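Side-chain contacts in RNase III inhibitor (Mycobacterium tuberculosis, PDB 5M3I), which belongs to the macro domain family, compact alpha/beta proteins built on a central mixed sheet flanked by helices: residues A[100-103]-A[104-108]; A[136-139]-A[140-144]. All blocks are in the same frame, centred on the assembly; numbering follows the deposited sequence.

Both contacts are single-helix packing within the macro domain: contact 1 lies on helix 99-115 and contact 2 on helix 135-147, the second following the first along the chain. In sequence, strand 120-123 comes between the two helices, and helix 135-147 leads to strand 153-156, which lies beside and parallel to strand 120-123 in the mixed sheet. The centres of the contacts are about 12 Å apart, and their side chains meet directly. Asp-103 OD1 forms a salt bridge with Arg-141 NE at 2.9 Å, while Leu-106 CD2 packs on Leu-142 CD2 at 3.8 Å. A salt bridge and apolar packing thus join the two helices.

Contact 1. Residues A[100-103]-A[104-108]; sequences AYID and AGLID
Main-chain i to i+4 hydrogen bonds link 100-103 to 104-108, from Ala-104 N to Ala-100 O, from Gly-105 N to Tyr-101 O and, at 2.9 Å, from Leu-106 N to Ile-102 O. They define a regular alpha-helical turn in helix 99-115 of the macro domain. The next bond, Ile-107 N to Asp-103 O, is weak at 3.4 Å. On the buried side, Ile-102 and Leu-106 form the apolar pair of this turn, their side chains crossing at a slant. Ile-102 uses its CG2 branch: with CG1 beside the backbone N (chi1 -56°), CG2 lies anti to that nitrogen and meets Leu-106 CD1 at 3.8 Å. Leu-106 in turn lies against the preceding turn, its CG 3.2 Å from Ile-102 O, the same oxygen that accepts its amide hydrogen. Outside the turn, Ile-102 also touches Leu-133, and Leu-106 packs on Ala-145 of helix 135-147. Asp-103 sends its carboxylate out of this turn, where its partner is Arg-141 of that same helix. On the exposed flank Ile-107 reaches back along the helix, its CG1 lying 3.6 Å from Asp-103 O.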
loop_
_atom_site.group_PDB
_atom_site.type_symbol
_atom_site.label_atom_id
_atom_site.label_comp_id
_atom_site.label_asym_id
_atom_site.label_seq_id
_atom_site.Cartn_x
_atom_site.Cartn_y
_atom_site.Cartn_z
ATOM N N ALA A 100 1.178 -1.905 -15.246
ATOM C CA ALA A 100 0.956 -3.357 -15.113
ATOM C C ALA A 100 1.221 -3.887 -13.682
ATOM O O ALA A 100 0.542 -4.801 -13.237
ATOM C CB ALA A 100 1.789 -4.118 -16.116
ATOM N N TYR A 101 2.189 -3.299 -12.974
ATOM C CA TYR A 101 2.454 -3.665 -11.597
ATOM C C TYR A 101 1.306 -3.248 -10.641
ATOM O O TYR A 101 1.045 -3.909 -9.639
ATOM C CB TYR A 101 3.751 -3.021 -11.119
ATOM C CG TYR A 101 5.033 -3.343 -11.893
ATOM C CD1 TYR A 101 5.112 -4.369 -12.859
ATOM C CD2 TYR A 101 6.193 -2.647 -11.581
ATOM C CE1 TYR A 101 6.335 -4.642 -13.517
ATOM C CE2 TYR A 101 7.396 -2.895 -12.230
ATOM C CZ TYR A 101 7.467 -3.886 -13.191
ATOM O OH TYR A 101 8.691 -4.074 -13.742
ATOM N N ILE A 102 0.679 -2.116 -10.966
ATOM C CA ILE A 102 -0.384 -1.558 -10.180
ATOM C C ILE A 102 -1.623 -2.419 -10.438
ATOM O O ILE A 102 -2.348 -2.783 -9.493
ATOM C CB ILE A 102 -0.635 -0.054 -10.497
ATOM C CG1 ILE A 102 0.639 0.807 -10.311
ATOM C CG2 ILE A 102 -1.750 0.544 -9.643
ATOM C CD1 ILE A 102 1.377 0.647 -9.018
ATOM N N ASP A 103 -1.891 -2.720 -11.698
ATOM C CA ASP A 103 -3.031 -3.614 -12.056
ATOM C C ASP A 103 -2.952 -4.927 -11.308
ATOM O O ASP A 103 -3.918 -5.364 -10.733
ATOM C CB ASP A 103 -3.077 -3.854 -13.554
ATOM C CG ASP A 103 -3.412 -2.585 -14.349
ATOM O OD1 ASP A 103 -3.891 -1.593 -13.758
ATOM O OD2 ASP A 103 -3.236 -2.590 -15.594
ATOM N N ALA A 104 -1.774 -5.523 -11.297
ATOM C CA ALA A 104 -1.604 -6.846 -10.708
ATOM C C ALA A 104 -1.714 -6.781 -9.187
ATOM O O ALA A 104 -2.360 -7.617 -8.567
ATOM C CB ALA A 104 -0.278 -7.485 -11.146
ATOM N N GLY A 105 -1.090 -5.789 -8.587
ATOM C CA GLY A 105 -1.222 -5.585 -7.153
ATOM C C GLY A 105 -2.643 -5.307 -6.648
ATOM O O GLY A 105 -3.025 -5.797 -5.581
ATOM N N LEU A 106 -3.412 -4.544 -7.402
ATOM C CA LEU A 106 -4.757 -4.202 -7.000
ATOM C C LEU A 106 -5.611 -5.434 -6.902
ATOM O O LEU A 106 -6.430 -5.546 -5.973
ATOM C CB LEU A 106 -5.397 -3.167 -7.956
ATOM C CG LEU A 106 -4.800 -1.756 -7.790
ATOM C CD1 LEU A 106 -5.256 -0.856 -8.934
ATOM C CD2 LEU A 106 -5.184 -1.111 -6.500
ATOM N N ILE A 107 -5.411 -6.375 -7.815
ATOM C CA ILE A 107 -6.130 -7.619 -7.735
ATOM C C ILE A 107 -5.913 -8.240 -6.348
ATOM O O ILE A 107 -6.878 -8.626 -5.691
ATOM C CB ILE A 107 -5.717 -8.608 -8.860
ATOM C CG1 ILE A 107 -6.193 -8.088 -10.236
ATOM C CG2 ILE A 107 -6.331 -10.000 -8.596
ATOM C CD1 ILE A 107 -5.653 -8.859 -11.448
ATOM N N ASP A 108 -4.653 -8.331 -5.899
ATOM C CA ASP A 108 -4.390 -8.977 -4.633
ATOM C C ASP A 108 -4.763 -8.079 -3.463
ATOM O O ASP A 108 -5.079 -8.582 -2.378
ATOM C CB ASP A 108 -2.964 -9.433 -4.527
ATOM C CG ASP A 108 -2.768 -10.473 -3.455
ATOM O OD1 ASP A 108 -3.411 -11.535 -3.523
ATOM O OD2 ASP A 108 -1.929 -10.290 -2.551
#

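Contact 2. Residues A[136-139]-A[140-144]; sequences EDVE and QRLVS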
loop_
_atom_site.group_PDB
_atom_site.type_symbol
_atom_site.label_atom_id
_atom_site.label_comp_id
_atom_site.label_asym_id
_atom_site.label_seq_id
_atom_site.Cartn_x
_atom_site.Cartn_y
_atom_site.Cartn_z
ATOM N N GLU A 136 -3.384 10.589 -12.582
ATOM C CA GLU A 136 -4.733 10.418 -13.071
ATOM C C GLU A 136 -4.936 8.976 -13.501
ATOM O O GLU A 136 -6.034 8.427 -13.340
ATOM C CB GLU A 136 -5.004 11.410 -14.202
ATOM C CG GLU A 136 -6.421 11.408 -14.692
ATOM C CD GLU A 136 -6.687 12.473 -15.730
ATOM O OE1 GLU A 136 -5.891 13.438 -15.888
ATOM O OE2 GLU A 136 -7.717 12.334 -16.411
ATOM N N ASP A 137 -3.893 8.343 -14.047
ATOM C CA ASP A 137 -3.979 6.937 -14.454
ATOM C C ASP A 137 -4.194 6.013 -13.250
ATOM O O ASP A 137 -4.980 5.068 -13.321
ATOM C CB ASP A 137 -2.691 6.483 -15.164
ATOM C CG ASP A 137 -2.551 7.036 -16.569
ATOM O OD1 ASP A 137 -3.577 7.495 -17.149
ATOM O OD2 ASP A 137 -1.434 6.957 -17.112
ATOM N N VAL A 138 -3.381 6.239 -12.224
ATOM C CA VAL A 138 -3.379 5.446 -11.019
ATOM C C VAL A 138 -4.661 5.712 -10.234
ATOM O O VAL A 138 -5.320 4.771 -9.815
ATOM C CB VAL A 138 -2.178 5.783 -10.141
ATOM C CG1 VAL A 138 -2.262 5.046 -8.796
ATOM C CG2 VAL A 138 -0.877 5.416 -10.853
ATOM N N GLU A 139 -5.083 6.964 -10.147
ATOM C CA GLU A 139 -6.342 7.312 -9.468
ATOM C C GLU A 139 -7.550 6.592 -10.067
ATOM O O GLU A 139 -8.361 6.054 -9.333
ATOM C CB GLU A 139 -6.552 8.826 -9.464
ATOM C CG GLU A 139 -7.754 9.320 -8.705
ATOM C CD GLU A 139 -7.956 10.819 -8.841
ATOM O OE1 GLU A 139 -8.249 11.286 -9.972
ATOM O OE2 GLU A 139 -7.791 11.536 -7.831
ATOM N N GLN A 140 -7.630 6.518 -11.393
ATOM C CA GLN A 140 -8.683 5.730 -12.071
ATOM C C GLN A 140 -8.698 4.293 -11.598
ATOM O O GLN A 140 -9.746 3.758 -11.283
ATOM C CB GLN A 140 -8.506 5.714 -13.578
ATOM C CG GLN A 140 -8.950 6.989 -14.247
ATOM C CD GLN A 140 -8.412 7.112 -15.690
ATOM O OE1 GLN A 140 -8.067 6.090 -16.333
ATOM N NE2 GLN A 140 -8.280 8.351 -16.176
ATOM N N ARG A 141 -7.532 3.676 -11.579
ATOM C CA ARG A 141 -7.442 2.273 -11.208
ATOM C C ARG A 141 -7.789 2.058 -9.754
ATOM O O ARG A 141 -8.491 1.111 -9.420
ATOM C CB ARG A 141 -6.078 1.713 -11.521
ATOM C CG ARG A 141 -5.857 1.557 -13.011
ATOM C CD ARG A 141 -4.373 1.479 -13.331
ATOM N NE ARG A 141 -4.164 1.130 -14.729
ATOM C CZ ARG A 141 -4.316 1.969 -15.751
ATOM N NH1 ARG A 141 -4.672 3.227 -15.564
ATOM N NH2 ARG A 141 -4.109 1.543 -16.981
ATOM N N LEU A 142 -7.328 2.933 -8.903
ATOM C CA LEU A 142 -7.645 2.837 -7.495
ATOM C C LEU A 142 -9.142 2.931 -7.274
ATOM O O LEU A 142 -9.705 2.095 -6.534
ATOM C CB LEU A 142 -6.953 3.920 -6.681
ATOM C CG LEU A 142 -5.465 3.747 -6.432
ATOM C CD1 LEU A 142 -4.895 4.985 -5.754
ATOM C CD2 LEU A 142 -5.212 2.550 -5.544
ATOM N N VAL A 143 -9.789 3.903 -7.914
ATOM C CA VAL A 143 -11.217 4.125 -7.702
ATOM C C VAL A 143 -11.962 2.897 -8.181
ATOM O O VAL A 143 -12.855 2.416 -7.505
ATOM C CB VAL A 143 -11.703 5.416 -8.408
ATOM C CG1 VAL A 143 -13.205 5.486 -8.493
ATOM C CG2 VAL A 143 -11.194 6.634 -7.664
ATOM N N SER A 144 -11.587 2.401 -9.358
ATOM C CA SER A 144 -12.191 1.183 -9.966
ATOM C C SER A 144 -12.079 -0.001 -9.057
ATOM O O SER A 144 -13.055 -0.691 -8.825
ATOM C CB SER A 144 -11.478 0.850 -11.297
ATOM O OG SER A 144 -11.941 1.726 -12.279
#
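The carbonyl oxygen of Asp-137 receives two hydrogen bonds from Arg-141, one turn later in helix 135-147. The side-chain bond, from Arg-141 NH1 to Asp-137 O, is the shorter at 2.9 Å; the main-chain bond, from Arg-141 N to Asp-137 O, is weak at 3.4 Å. The oxygen lies at the guanidinium edge, only 7° out of its plane, whereas NH1 approaches from above the carbonyl plane. Arg-141 is extended from CG to NE and then turns at its last torsion (chi4 76°), which brings NH1 back over the turn it has just left. On the inward face Val-138 and Leu-142 run alongside each other in the same direction, with Val-138 CG1 4.0 Å from Leu-142 CD1. Their turn is closed by the hydrogen bond from Leu-142 N to Val-138 O at 2.9 Å, nearly straight along the carbonyl. On the outer face, Gln-140 has CG beside its backbone N and runs back, extended, alongside the preceding turn, its CG 3.4 Å from Glu-136 O. Its amide is turned 79° from the Glu-136 carboxylate, and NE2 stands 3.9 Å from Glu-136 CG.

Further out, Leu-99 of helix 99-115 touches both Asp-137 and Arg-141, and Val-138 packs on Val-128 and Leu-133. Helix 135-147 is the crossover helix between the neighbouring parallel strands 120-123 and 153-156. By using NH1 within its own helix while NE is held by Asp-103, which probably helps to fix the rotation of the guanidinium, Arg-141 ties a main-chain carbonyl to an interhelical ion pair, and the negative charge of Asp-103 probably stabilises the cation.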